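Local coordinates for N-acetylglucosaminidase (Paenibacillus barengoltzii, PDB 6INX), which probably hydrolyses glycosidic bonds at N-acetylglucosamine units of glycans, as a glycoside hydrolase of family 18, at residues A[11-16]-A[45-50]; A[39-44]-A[87-92]; A[154-159]-A[175-180]; A[186-191]-A[198-203]; A[263-268]-A[329-334]. All blocks are in the same frame, centred on the assembly; numbering follows the deposited sequence.

Contact 1. Residues A[11-16]-A[45-50]; sequences VSDRHL and GHLQNL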
# COMPACT_ATOMS: atom_id res chain seq x y z
N VAL A 11 -3.50 16.95 -22.76
CA VAL A 11 -4.31 16.89 -23.97
C VAL A 11 -3.66 15.88 -24.90
O VAL A 11 -2.50 16.07 -25.30
CB VAL A 11 -4.41 18.25 -24.66
CG1 VAL A 11 -5.37 18.16 -25.85
CG2 VAL A 11 -4.86 19.32 -23.67
N SER A 12 -4.38 14.83 -25.25
CA SER A 12 -3.86 13.91 -26.26
C SER A 12 -3.68 14.64 -27.59
O SER A 12 -4.40 15.60 -27.90
CB SER A 12 -4.80 12.72 -26.44
OG SER A 12 -5.94 13.09 -27.18
N ASP A 13 -2.69 14.21 -28.37
CA ASP A 13 -2.47 14.82 -29.68
C ASP A 13 -3.75 14.78 -30.51
O ASP A 13 -4.06 15.74 -31.23
CB ASP A 13 -1.33 14.09 -30.40
CG ASP A 13 -1.28 14.39 -31.89
OD1 ASP A 13 -1.05 15.56 -32.27
OD2 ASP A 13 -1.46 13.45 -32.69
N ARG A 14 -4.52 13.70 -30.37
CA ARG A 14 -5.76 13.55 -31.12
C ARG A 14 -6.79 14.62 -30.75
O ARG A 14 -7.65 14.96 -31.57
CB ARG A 14 -6.30 12.15 -30.88
CG ARG A 14 -7.68 11.84 -31.44
CD ARG A 14 -8.04 10.40 -31.13
NE ARG A 14 -6.97 9.48 -31.52
CZ ARG A 14 -6.71 9.12 -32.77
NH1 ARG A 14 -7.44 9.59 -33.78
NH2 ARG A 14 -5.71 8.28 -33.03
N HIS A 15 -6.71 15.17 -29.53
CA HIS A 15 -7.69 16.14 -29.06
C HIS A 15 -7.26 17.59 -29.25
O HIS A 15 -8.05 18.49 -28.96
CB HIS A 15 -8.03 15.90 -27.58
CG HIS A 15 -8.72 14.59 -27.33
ND1 HIS A 15 -8.58 13.90 -26.15
CD2 HIS A 15 -9.54 13.85 -28.12
CE1 HIS A 15 -9.29 12.78 -26.22
NE2 HIS A 15 -9.88 12.73 -27.40
N LEU A 16 -6.04 17.84 -29.72
CA LEU A 16 -5.58 19.21 -29.95
C LEU A 16 -6.54 20.05 -30.79
O LEU A 16 -6.79 21.20 -30.42
CB LEU A 16 -4.16 19.21 -30.51
CG LEU A 16 -3.04 18.83 -29.54
CD1 LEU A 16 -1.74 18.56 -30.30
CD2 LEU A 16 -2.85 19.89 -28.46
N GLY A 45 7.12 11.25 -34.50
CA GLY A 45 6.60 11.01 -35.83
C GLY A 45 5.19 10.45 -35.88
O GLY A 45 4.52 10.57 -36.90
N HIS A 46 4.73 9.83 -34.79
CA HIS A 46 3.38 9.30 -34.74
C HIS A 46 2.34 10.37 -34.38
O HIS A 46 1.14 10.12 -34.54
CB HIS A 46 3.31 8.18 -33.70
CG HIS A 46 3.72 8.63 -32.33
ND1 HIS A 46 5.03 8.97 -32.02
CD2 HIS A 46 3.01 8.81 -31.20
CE1 HIS A 46 5.09 9.34 -30.76
NE2 HIS A 46 3.88 9.25 -30.23
N LEU A 47 2.77 11.53 -33.90
CA LEU A 47 1.84 12.57 -33.50
C LEU A 47 1.39 13.37 -34.72
O LEU A 47 2.19 13.66 -35.61
CB LEU A 47 2.51 13.50 -32.49
CG LEU A 47 3.03 12.78 -31.24
CD1 LEU A 47 3.90 13.69 -30.40
CD2 LEU A 47 1.86 12.23 -30.42
N GLN A 48 0.11 13.73 -34.75
CA GLN A 48 -0.50 14.21 -35.99
C GLN A 48 -0.79 15.70 -36.04
O GLN A 48 -0.84 16.27 -37.13
CB GLN A 48 -1.78 13.42 -36.28
CG GLN A 48 -1.52 12.03 -36.84
CD GLN A 48 -0.33 12.00 -37.78
OE1 GLN A 48 0.71 11.42 -37.47
NE2 GLN A 48 -0.47 12.62 -38.95
N ASN A 49 -0.99 16.36 -34.90
CA ASN A 49 -1.52 17.72 -34.89
C ASN A 49 -0.52 18.76 -34.39
O ASN A 49 -0.93 19.86 -33.98
CB ASN A 49 -2.82 17.78 -34.08
CG ASN A 49 -3.94 17.02 -34.74
OD1 ASN A 49 -4.24 17.23 -35.92
ND2 ASN A 49 -4.58 16.13 -34.00
N LEU A 50 0.78 18.47 -34.45
CA LEU A 50 1.77 19.39 -33.90
C LEU A 50 1.88 20.67 -34.71
O LEU A 50 2.38 21.67 -34.18
CB LEU A 50 3.13 18.70 -33.78
CG LEU A 50 3.19 17.46 -32.88
CD1 LEU A 50 4.64 17.04 -32.67
CD2 LEU A 50 2.50 17.70 -31.54
O HOH W 1 -7.20 14.85 -34.66
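D13 sends its carboxylate into the backbone bend at Q48 and N49, where each oxygen takes one N-H. Its OD2 accepts from Q48 N at 2.6 Å, nearly straight at 172°, and its OD1 from N49 N at 2.7 Å. Both donors arrive on the syn side, OD1 using its syn lone pair and the Q48 N-H standing 35° out of the carboxylate plane. With CG anti to the backbone N (chi1 164°), the acid leans toward the loop, and L47 CD2 rests 3.7 Å from D13 CB. N49 answers through its amide, ND2 donating to D13 O at 2.8 Å from above the carbonyl plane, while L16 N reaches that oxygen from the opposite face. A water links N49 ND2 to R14 O. L16 slides past N49 in the reverse direction, its CD1 4.0 Å from N49 CB, and also packs on I32. The contact thus ties the end of strand 6-12, in the family 18 barrel, to the loop that precedes helix 53-59. A buried acid met by two backbone N-H groups is held against rotation, and those dipoles would probably favour its ionised form.

Contact 2. Residues A[39-44]-A[87-92]; sequences EDRIQT and RQAMAE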
# COMPACT_ATOMS: atom_id res chain seq x y z
N GLU A 39 15.16 3.81 -29.53
CA GLU A 39 16.59 4.00 -29.80
C GLU A 39 17.17 5.13 -28.95
O GLU A 39 17.99 5.93 -29.41
CB GLU A 39 16.87 4.21 -31.29
CG GLU A 39 16.34 3.10 -32.18
CD GLU A 39 16.56 3.38 -33.66
OE1 GLU A 39 17.72 3.31 -34.10
OE2 GLU A 39 15.57 3.67 -34.36
N ASP A 40 16.71 5.20 -27.70
CA ASP A 40 17.18 6.17 -26.71
C ASP A 40 16.79 7.60 -27.05
O ASP A 40 17.35 8.53 -26.47
CB ASP A 40 18.69 6.08 -26.45
CG ASP A 40 19.13 4.76 -25.80
OD1 ASP A 40 18.27 3.95 -25.38
OD2 ASP A 40 20.36 4.53 -25.70
N ARG A 41 15.85 7.82 -27.96
CA ARG A 41 15.47 9.16 -28.38
C ARG A 41 13.96 9.37 -28.33
O ARG A 41 13.18 8.46 -28.63
CB ARG A 41 16.01 9.48 -29.79
CG ARG A 41 17.53 9.56 -29.83
CD ARG A 41 18.09 9.88 -31.23
NE ARG A 41 19.55 9.76 -31.20
CZ ARG A 41 20.39 10.77 -31.00
NH1 ARG A 41 19.92 12.01 -30.85
NH2 ARG A 41 21.70 10.55 -30.95
N ILE A 42 13.56 10.59 -27.97
CA ILE A 42 12.16 10.99 -28.03
C ILE A 42 11.69 10.99 -29.47
O ILE A 42 12.31 11.59 -30.35
CB ILE A 42 12.00 12.38 -27.40
CG1 ILE A 42 12.30 12.31 -25.90
CG2 ILE A 42 10.58 12.90 -27.60
CD1 ILE A 42 12.48 13.69 -25.25
N GLN A 43 10.57 10.31 -29.72
CA GLN A 43 9.98 10.18 -31.04
C GLN A 43 8.68 10.95 -31.11
O GLN A 43 7.83 10.81 -30.23
CB GLN A 43 9.71 8.70 -31.35
CG GLN A 43 10.93 7.79 -31.26
CD GLN A 43 12.00 8.14 -32.27
OE1 GLN A 43 11.72 8.67 -33.35
NE2 GLN A 43 13.26 7.88 -31.91
N THR A 44 8.52 11.75 -32.17
CA THR A 44 7.29 12.52 -32.39
C THR A 44 6.59 12.18 -33.70
O THR A 44 5.53 12.76 -33.98
CB THR A 44 7.58 14.03 -32.36
OG1 THR A 44 8.52 14.36 -33.39
CG2 THR A 44 8.12 14.45 -31.00
N ARG A 87 21.57 8.96 -22.29
CA ARG A 87 21.14 10.21 -21.66
C ARG A 87 21.39 11.39 -22.59
O ARG A 87 20.54 12.28 -22.71
CB ARG A 87 21.84 10.40 -20.31
CG ARG A 87 21.44 9.35 -19.29
CD ARG A 87 22.06 9.59 -17.93
NE ARG A 87 23.52 9.50 -17.91
CZ ARG A 87 24.22 8.42 -17.55
NH1 ARG A 87 23.62 7.29 -17.22
NH2 ARG A 87 25.55 8.49 -17.53
N GLN A 88 22.54 11.40 -23.28
CA GLN A 88 22.78 12.44 -24.27
C GLN A 88 21.80 12.35 -25.43
O GLN A 88 21.36 13.38 -25.97
CB GLN A 88 24.22 12.34 -24.79
CG GLN A 88 25.31 12.62 -23.77
CD GLN A 88 25.34 14.07 -23.32
OE1 GLN A 88 24.87 14.97 -24.02
NE2 GLN A 88 25.89 14.30 -22.12
N ALA A 89 21.45 11.13 -25.87
CA ALA A 89 20.50 10.99 -26.96
C ALA A 89 19.13 11.54 -26.58
O ALA A 89 18.48 12.21 -27.39
CB ALA A 89 20.40 9.53 -27.39
N MET A 90 18.68 11.26 -25.36
CA MET A 90 17.41 11.80 -24.90
C MET A 90 17.46 13.32 -24.88
O MET A 90 16.49 13.99 -25.28
CB MET A 90 17.09 11.29 -23.50
CG MET A 90 16.65 9.83 -23.46
SD MET A 90 15.05 9.54 -24.22
CE MET A 90 13.95 10.18 -22.96
N ALA A 91 18.56 13.88 -24.39
CA ALA A 91 18.69 15.33 -24.33
C ALA A 91 18.69 15.93 -25.73
O ALA A 91 18.01 16.94 -25.98
CB ALA A 91 19.99 15.68 -23.60
N GLU A 92 19.45 15.33 -26.65
CA GLU A 92 19.46 15.82 -28.02
C GLU A 92 18.07 15.77 -28.64
O GLU A 92 17.67 16.69 -29.38
CB GLU A 92 20.45 15.01 -28.86
CG GLU A 92 21.89 15.22 -28.45
CD GLU A 92 22.81 14.14 -28.97
OE1 GLU A 92 22.36 13.33 -29.79
OE2 GLU A 92 23.97 14.08 -28.53
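R41 and E92 form the salt bridge of this contact. The arginine is extended from CG to NE, and its end nitrogens both converge on a single carboxylate oxygen: NH1 lies 3.0 Å and NH2 3.1 Å from E92 OE1. NH1 uses the anti lone pair of OE1, whereas NH2 meets the oxygen nearly in line with its C-O bond. The guanidinium and carboxylate planes are 33° apart. Van der Waals contact comes next: A89 CB sits 3.7 Å above the guanidinium, over its centre, and also touches D40 O at 3.3 Å. M90 CG lies 3.4 Å from the same carbonyl oxygen. The apolar part is deeper, where I42 and M90 cross at about a right angle and I42 CG1 meets M90 CE at 4.0 Å. Around this pair stand F77 and L133 against the methionine and L67 and V69 against the isoleucine, while S93 OG bonds to I42 N. In fold terms, strand 41-43, the antiparallel edge added to barrel strand 29-38, lies against the outer helix 84-100, with segment axes 6.5 Å apart at 36°. The chemistry is therefore graded, from buried hydrocarbon inside to an ion pair outside; since both R41 and E92 are exposed, solvent probably weakens their attraction.

Contact 3. Residues A[154-159]-A[175-180]; sequences LTIAAG and RYLDFV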
# COMPACT_ATOMS: atom_id res chain seq x y z
N LEU A 154 11.38 22.00 -18.39
CA LEU A 154 11.50 20.57 -18.14
C LEU A 154 10.72 20.27 -16.87
O LEU A 154 10.97 20.88 -15.83
CB LEU A 154 12.97 20.15 -17.97
CG LEU A 154 13.20 18.64 -17.81
CD1 LEU A 154 12.78 17.89 -19.06
CD2 LEU A 154 14.67 18.38 -17.47
N THR A 155 9.75 19.36 -16.97
CA THR A 155 8.96 18.93 -15.83
C THR A 155 8.91 17.42 -15.84
O THR A 155 9.39 16.77 -16.78
CB THR A 155 7.53 19.50 -15.88
OG1 THR A 155 6.85 18.96 -17.02
CG2 THR A 155 7.54 21.03 -16.00
N ILE A 156 8.35 16.84 -14.77
CA ILE A 156 8.07 15.41 -14.73
C ILE A 156 6.66 15.21 -14.19
O ILE A 156 6.10 16.08 -13.52
CB ILE A 156 9.06 14.59 -13.88
CG1 ILE A 156 8.94 14.97 -12.39
CG2 ILE A 156 10.49 14.71 -14.42
CD1 ILE A 156 9.76 14.08 -11.46
N ALA A 157 6.10 14.06 -14.52
CA ALA A 157 4.95 13.54 -13.79
C ALA A 157 5.45 12.41 -12.90
O ALA A 157 6.13 11.49 -13.38
CB ALA A 157 3.91 12.98 -14.76
N ALA A 158 5.13 12.49 -11.62
CA ALA A 158 5.66 11.58 -10.62
C ALA A 158 4.54 10.75 -10.00
O ALA A 158 3.42 11.23 -9.81
CB ALA A 158 6.37 12.36 -9.52
N GLY A 159 4.87 9.50 -9.67
CA GLY A 159 3.97 8.68 -8.88
C GLY A 159 3.77 9.25 -7.49
O GLY A 159 4.65 9.90 -6.93
N ARG A 175 15.91 20.01 -8.65
CA ARG A 175 16.74 21.15 -9.03
C ARG A 175 16.71 21.41 -10.53
O ARG A 175 16.90 22.56 -10.96
CB ARG A 175 18.17 20.89 -8.53
CG ARG A 175 19.28 21.18 -9.51
CD ARG A 175 20.62 20.72 -8.94
NE ARG A 175 21.71 20.89 -9.89
CZ ARG A 175 22.47 21.98 -9.97
NH1 ARG A 175 22.25 23.01 -9.15
NH2 ARG A 175 23.44 22.05 -10.87
N TYR A 176 16.44 20.39 -11.34
CA TYR A 176 16.48 20.52 -12.79
C TYR A 176 15.12 20.79 -13.40
O TYR A 176 15.03 20.95 -14.62
CB TYR A 176 17.08 19.25 -13.40
CG TYR A 176 18.41 18.95 -12.78
CD1 TYR A 176 19.49 19.79 -13.00
CD2 TYR A 176 18.58 17.86 -11.93
CE1 TYR A 176 20.71 19.54 -12.41
CE2 TYR A 176 19.80 17.61 -11.34
CZ TYR A 176 20.86 18.45 -11.58
OH TYR A 176 22.08 18.21 -10.99
N LEU A 177 14.07 20.89 -12.59
CA LEU A 177 12.70 20.94 -13.08
C LEU A 177 12.03 22.27 -12.76
O LEU A 177 12.24 22.84 -11.68
CB LEU A 177 11.88 19.83 -12.44
CG LEU A 177 12.45 18.43 -12.62
CD1 LEU A 177 11.53 17.45 -11.93
CD2 LEU A 177 12.63 18.11 -14.10
N ASP A 178 11.20 22.74 -13.69
CA ASP A 178 10.37 23.91 -13.40
C ASP A 178 9.32 23.58 -12.35
O ASP A 178 9.03 24.40 -11.48
CB ASP A 178 9.70 24.41 -14.68
CG ASP A 178 10.70 24.95 -15.67
OD1 ASP A 178 10.97 26.17 -15.64
OD2 ASP A 178 11.22 24.17 -16.48
N PHE A 179 8.72 22.40 -12.45
CA PHE A 179 7.85 21.90 -11.39
C PHE A 179 7.74 20.39 -11.52
O PHE A 179 8.17 19.79 -12.50
CB PHE A 179 6.48 22.59 -11.36
CG PHE A 179 5.74 22.60 -12.67
CD1 PHE A 179 5.70 23.75 -13.44
CD2 PHE A 179 5.03 21.49 -13.10
CE1 PHE A 179 4.99 23.79 -14.63
CE2 PHE A 179 4.32 21.52 -14.30
CZ PHE A 179 4.30 22.67 -15.06
N VAL A 180 7.18 19.79 -10.46
CA VAL A 180 6.93 18.36 -10.35
C VAL A 180 5.42 18.17 -10.30
O VAL A 180 4.76 18.69 -9.39
CB VAL A 180 7.57 17.78 -9.08
CG1 VAL A 180 7.25 16.28 -8.93
CG2 VAL A 180 9.07 18.04 -9.06
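D178 OD2 is gripped by two donors, L154 N at 2.9 Å and R138 NH2, the latter in a salt bridge, while its OD1 takes H151 NE2. The return bond, D178 N to L154 O at 2.8 Å, completes the pair. An alanine at D178 would probably leave L154 N without its acceptor and R138 NH2 without this counter-charge, although the return bond uses backbone atoms alone. The two bonds lie where strands 153-159 and 179-183, parallel neighbours in the TIM barrel, draw together. Inside the barrel, F179 CG lies between the backbone N and the carbonyl carbon (chi1 52°), and T155 CG2 stands over the ring centre in a CH-pi contact, 3.7 Å from the centroid. T155 OG1 bonds to D107 on strand 105-109, which in family 18 typically carries the DxxDxDxE signature. On the outer face L177 crosses I156 at about a right angle, L177 CD1 lying 3.6 Å from I156 CG1, and V180 CG1 is 4.1 Å from both I156 CG1 and A158 CB.

Contact 4. Residues A[186-191]-A[198-203]; sequences DMRGGF and HTNLYT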
# COMPACT_ATOMS: atom_id res chain seq x y z
N ASP A 186 -5.38 7.59 -9.84
CA ASP A 186 -5.07 6.14 -9.88
C ASP A 186 -4.34 5.70 -8.61
O ASP A 186 -3.57 4.74 -8.63
CB ASP A 186 -4.24 5.72 -11.10
CG ASP A 186 -4.87 6.10 -12.41
OD1 ASP A 186 -6.11 6.15 -12.49
OD2 ASP A 186 -4.10 6.34 -13.37
N MET A 187 -4.56 6.42 -7.50
CA MET A 187 -3.82 6.10 -6.27
C MET A 187 -4.29 4.78 -5.68
O MET A 187 -3.53 4.14 -4.93
CB MET A 187 -3.94 7.22 -5.24
CG MET A 187 -3.14 8.47 -5.65
SD MET A 187 -3.08 9.78 -4.42
CE MET A 187 -4.78 10.37 -4.49
N ARG A 188 -5.53 4.41 -5.98
CA ARG A 188 -6.08 3.08 -5.78
C ARG A 188 -6.70 2.70 -7.11
O ARG A 188 -7.47 3.47 -7.68
CB ARG A 188 -7.17 3.12 -4.71
CG ARG A 188 -6.62 3.55 -3.36
CD ARG A 188 -7.73 3.94 -2.38
NE ARG A 188 -7.12 4.34 -1.12
CZ ARG A 188 -6.50 5.51 -0.90
NH1 ARG A 188 -6.40 6.41 -1.87
NH2 ARG A 188 -5.94 5.75 0.28
N GLY A 189 -6.32 1.54 -7.63
CA GLY A 189 -6.74 1.18 -8.97
C GLY A 189 -6.41 -0.25 -9.32
O GLY A 189 -6.84 -1.17 -8.63
N GLY A 190 -5.59 -0.45 -10.36
CA GLY A 190 -5.45 -1.77 -10.96
C GLY A 190 -4.63 -2.77 -10.15
O GLY A 190 -4.58 -3.94 -10.53
N PHE A 191 -4.01 -2.35 -9.06
CA PHE A 191 -3.22 -3.27 -8.24
C PHE A 191 -3.90 -3.67 -6.94
O PHE A 191 -3.34 -4.46 -6.18
CB PHE A 191 -1.84 -2.67 -7.93
CG PHE A 191 -1.00 -2.46 -9.16
CD1 PHE A 191 -0.53 -3.55 -9.87
CD2 PHE A 191 -0.71 -1.19 -9.62
CE1 PHE A 191 0.25 -3.37 -11.01
CE2 PHE A 191 0.06 -1.01 -10.76
CZ PHE A 191 0.54 -2.11 -11.45
N HIS A 198 -9.71 7.05 -5.66
CA HIS A 198 -8.51 7.03 -6.50
C HIS A 198 -7.80 8.37 -6.57
O HIS A 198 -6.63 8.41 -6.95
CB HIS A 198 -8.81 6.39 -7.87
CG HIS A 198 -9.20 7.36 -8.95
ND1 HIS A 198 -8.30 7.86 -9.87
CD2 HIS A 198 -10.42 7.82 -9.34
CE1 HIS A 198 -8.93 8.63 -10.73
NE2 HIS A 198 -10.22 8.62 -10.43
N THR A 199 -8.48 9.45 -6.21
CA THR A 199 -7.94 10.79 -6.38
C THR A 199 -8.33 11.68 -5.20
O THR A 199 -8.64 12.86 -5.35
CB THR A 199 -8.29 11.32 -7.78
OG1 THR A 199 -7.57 12.53 -8.05
CG2 THR A 199 -9.79 11.51 -7.97
N ASN A 200 -8.25 11.11 -3.99
CA ASN A 200 -8.76 11.76 -2.79
C ASN A 200 -7.80 12.82 -2.24
O ASN A 200 -6.60 12.58 -2.10
CB ASN A 200 -9.03 10.73 -1.69
CG ASN A 200 -7.82 9.82 -1.40
OD1 ASN A 200 -7.17 9.29 -2.32
ND2 ASN A 200 -7.54 9.61 -0.10
N LEU A 201 -8.37 13.97 -1.88
CA LEU A 201 -7.59 15.02 -1.24
C LEU A 201 -6.98 14.56 0.08
O LEU A 201 -5.79 14.75 0.32
CB LEU A 201 -8.47 16.26 -1.05
CG LEU A 201 -7.75 17.44 -0.41
CD1 LEU A 201 -6.52 17.82 -1.23
CD2 LEU A 201 -8.69 18.64 -0.28
N TYR A 202 -7.79 13.97 0.98
CA TYR A 202 -7.29 13.55 2.28
C TYR A 202 -7.49 12.06 2.49
O TYR A 202 -8.38 11.43 1.91
CB TYR A 202 -8.00 14.28 3.44
CG TYR A 202 -7.79 15.78 3.48
CD1 TYR A 202 -6.58 16.33 3.86
CD2 TYR A 202 -8.82 16.64 3.14
CE1 TYR A 202 -6.41 17.72 3.90
CE2 TYR A 202 -8.66 18.01 3.18
CZ TYR A 202 -7.46 18.54 3.56
OH TYR A 202 -7.32 19.91 3.59
N THR A 203 -6.67 11.49 3.37
CA THR A 203 -6.78 10.08 3.73
C THR A 203 -7.95 9.88 4.69
O THR A 203 -8.17 10.68 5.60
CB THR A 203 -5.48 9.62 4.38
OG1 THR A 203 -4.40 9.84 3.45
CG2 THR A 203 -5.54 8.14 4.75
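H198 meets the backbone of D186 and R188 within the long loop that follows strand 179-183 of the TIM barrel, on the side of the barrel where family 18 enzymes keep their active site. Its CB comes first, 3.2 Å from R188 O, a buried oxygen for which no polar partner is found. Chi1 is 92°, off the staggered values, and from CG onward the ring turns toward D186. ND1 accepts from D186 N at 2.9 Å, the donor lying only 4° out of the ring plane, at the edge. CE1 passes 4.1 Å from D186 OD1, which itself bonds to Y237 OH and pairs with R239; carboxylate and imidazole lie side by side, their planes 22° apart. T199 CG2 stands over one ring face, toward the rim, and NE2, at the tip, is hydrogen-bonded outside the two segments. The backbone of H198 adds a second bond, its O accepting from M187 N at 2.9 Å on a lone pair. Beyond it M187 bends at chi3 to bring CE 3.4 Å from N200 OD1. R188, salt-bridged through NE to D207, crosses N200 at about a right angle, and its NH1 lies 3.0 Å from N200 OD1.

Contact 5. Residues A[263-268]-A[329-334]; sequences PDFTEL and DRTHRL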
# COMPACT_ATOMS: atom_id res chain seq x y z
N PRO A 263 -16.15 4.80 -16.02
CA PRO A 263 -16.57 5.81 -17.00
C PRO A 263 -15.79 7.11 -16.84
O PRO A 263 -15.37 7.48 -15.74
CB PRO A 263 -18.06 6.01 -16.68
CG PRO A 263 -18.47 4.75 -15.94
CD PRO A 263 -17.26 4.33 -15.18
N ASP A 264 -15.59 7.81 -17.95
CA ASP A 264 -15.07 9.17 -17.84
C ASP A 264 -16.15 10.10 -17.30
O ASP A 264 -17.32 9.72 -17.14
CB ASP A 264 -14.46 9.66 -19.16
CG ASP A 264 -15.47 9.79 -20.29
OD1 ASP A 264 -16.69 9.79 -20.07
OD2 ASP A 264 -15.00 9.92 -21.45
N PHE A 265 -15.77 11.34 -17.01
CA PHE A 265 -16.74 12.24 -16.40
C PHE A 265 -17.93 12.50 -17.31
O PHE A 265 -19.06 12.63 -16.83
CB PHE A 265 -16.10 13.55 -15.93
CG PHE A 265 -17.03 14.38 -15.09
CD1 PHE A 265 -17.25 14.07 -13.77
CD2 PHE A 265 -17.72 15.44 -15.65
CE1 PHE A 265 -18.11 14.82 -12.99
CE2 PHE A 265 -18.60 16.20 -14.88
CZ PHE A 265 -18.79 15.88 -13.55
N THR A 266 -17.71 12.59 -18.62
CA THR A 266 -18.83 12.71 -19.56
C THR A 266 -19.87 11.62 -19.31
O THR A 266 -21.06 11.90 -19.16
CB THR A 266 -18.32 12.59 -21.00
OG1 THR A 266 -17.26 13.52 -21.21
CG2 THR A 266 -19.46 12.85 -21.99
N GLU A 267 -19.41 10.37 -19.25
CA GLU A 267 -20.30 9.23 -19.08
C GLU A 267 -20.88 9.17 -17.68
O GLU A 267 -22.04 8.76 -17.50
CB GLU A 267 -19.55 7.94 -19.41
CG GLU A 267 -19.44 7.67 -20.89
CD GLU A 267 -20.75 7.87 -21.60
OE1 GLU A 267 -20.87 8.85 -22.38
OE2 GLU A 267 -21.68 7.07 -21.36
N LEU A 268 -20.10 9.55 -16.66
CA LEU A 268 -20.63 9.60 -15.30
C LEU A 268 -21.79 10.58 -15.20
O LEU A 268 -22.83 10.28 -14.61
CB LEU A 268 -19.52 10.01 -14.33
CG LEU A 268 -18.42 8.99 -14.04
CD1 LEU A 268 -17.32 9.67 -13.24
CD2 LEU A 268 -18.97 7.78 -13.30
N ASP A 329 -13.92 15.00 -20.30
CA ASP A 329 -15.06 15.77 -19.79
C ASP A 329 -15.57 16.69 -20.88
O ASP A 329 -15.14 17.84 -20.97
CB ASP A 329 -14.71 16.55 -18.54
CG ASP A 329 -15.88 17.42 -18.09
OD1 ASP A 329 -17.02 17.05 -18.41
OD2 ASP A 329 -15.65 18.46 -17.44
N ARG A 330 -16.52 16.20 -21.67
CA ARG A 330 -17.15 17.02 -22.70
C ARG A 330 -18.22 17.95 -22.14
O ARG A 330 -18.76 18.77 -22.89
CB ARG A 330 -17.73 16.13 -23.80
CG ARG A 330 -16.73 15.13 -24.37
CD ARG A 330 -17.26 14.45 -25.62
NE ARG A 330 -16.64 14.99 -26.83
CZ ARG A 330 -17.26 15.10 -28.00
NH1 ARG A 330 -18.52 14.72 -28.13
NH2 ARG A 330 -16.61 15.61 -29.04
N THR A 331 -18.55 17.86 -20.84
CA THR A 331 -19.42 18.86 -20.23
C THR A 331 -18.70 20.17 -19.97
O THR A 331 -19.36 21.18 -19.70
CB THR A 331 -20.00 18.35 -18.91
OG1 THR A 331 -19.03 18.50 -17.87
CG2 THR A 331 -20.44 16.89 -19.01
N HIS A 332 -17.36 20.18 -20.01
CA HIS A 332 -16.50 21.35 -19.78
C HIS A 332 -16.56 21.88 -18.36
O HIS A 332 -15.87 22.86 -18.05
CB HIS A 332 -16.76 22.48 -20.79
CG HIS A 332 -17.00 22.01 -22.19
ND1 HIS A 332 -15.99 21.49 -22.97
CD2 HIS A 332 -18.12 21.96 -22.94
CE1 HIS A 332 -16.48 21.15 -24.15
NE2 HIS A 332 -17.77 21.42 -24.15
N ARG A 333 -17.31 21.22 -17.46
CA ARG A 333 -17.51 21.76 -16.12
C ARG A 333 -16.28 21.62 -15.24
O ARG A 333 -16.02 22.48 -14.39
CB ARG A 333 -18.73 21.10 -15.47
CG ARG A 333 -19.97 21.12 -16.37
CD ARG A 333 -21.28 21.07 -15.58
NE ARG A 333 -21.48 19.79 -14.91
CZ ARG A 333 -22.23 18.79 -15.38
NH1 ARG A 333 -22.85 18.90 -16.55
NH2 ARG A 333 -22.34 17.67 -14.68
N LEU A 334 -15.49 20.55 -15.43
CA LEU A 334 -14.38 20.31 -14.51
C LEU A 334 -13.24 21.28 -14.75
O LEU A 334 -12.64 21.78 -13.79
CB LEU A 334 -13.93 18.85 -14.61
CG LEU A 334 -14.95 17.78 -14.21
CD1 LEU A 334 -14.30 16.41 -14.13
CD2 LEU A 334 -15.62 18.14 -12.88
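A carboxylate oxygen pressed against an aromatic rim is the unusual feature here: D329 OD1 lies 3.3 Å from F265 CD2, near the ring plane, with the two planes 81° apart. F265 CG is anti to the backbone N (chi1 -170°), directed to the 329-334 segment. T331 OG1 also sits at that edge, and L334 CD1 covers a face, 3.8 Å from the centroid in a CH-pi contact. D329 OD1 also takes T331 OG1 on its syn lone pair and T331 N in an Asx turn, while OD2 accepts from L334 N at 2.9 Å; T331 OG1 accepts from R333 N, an ST turn. These turns lead from barrel strand 320-324 into helix 333-341, and F265 opens helix 265-272 of the inserted antiparallel-sheet region. An alanine at D329 would probably leave T331 N and L334 N without acceptors and the turn looser. One hydrogen bond crosses the contact, R330 N to T266 OG1, 2.8 Å and 175°; that hydroxyl also bonds to C328 O.

In the fold
Contacts 3 and 4 are buried, contacts 1, 2 and 5 only partly so. Contacts 1, 2 and 3 all reach the mixed barrel sheet: contact 3 joins two of its strands directly, contact 1 joins the end of one strand to a loop, and contact 2 sets its short antiparallel strand against a helix. Contacts 1 and 2 touch, L50 CD1 lying 4.2 Å from T44 CB. Contact 4 lies across the chain's centre from both, with centres about 28 Å and 32 Å away. Aspartates accept backbone N-H groups across the segments in contacts 1 and 3, within one segment in contact 5; contact 4 uses an imidazole and a carbonyl, and contact 2 alone carries an ion pair across its segments.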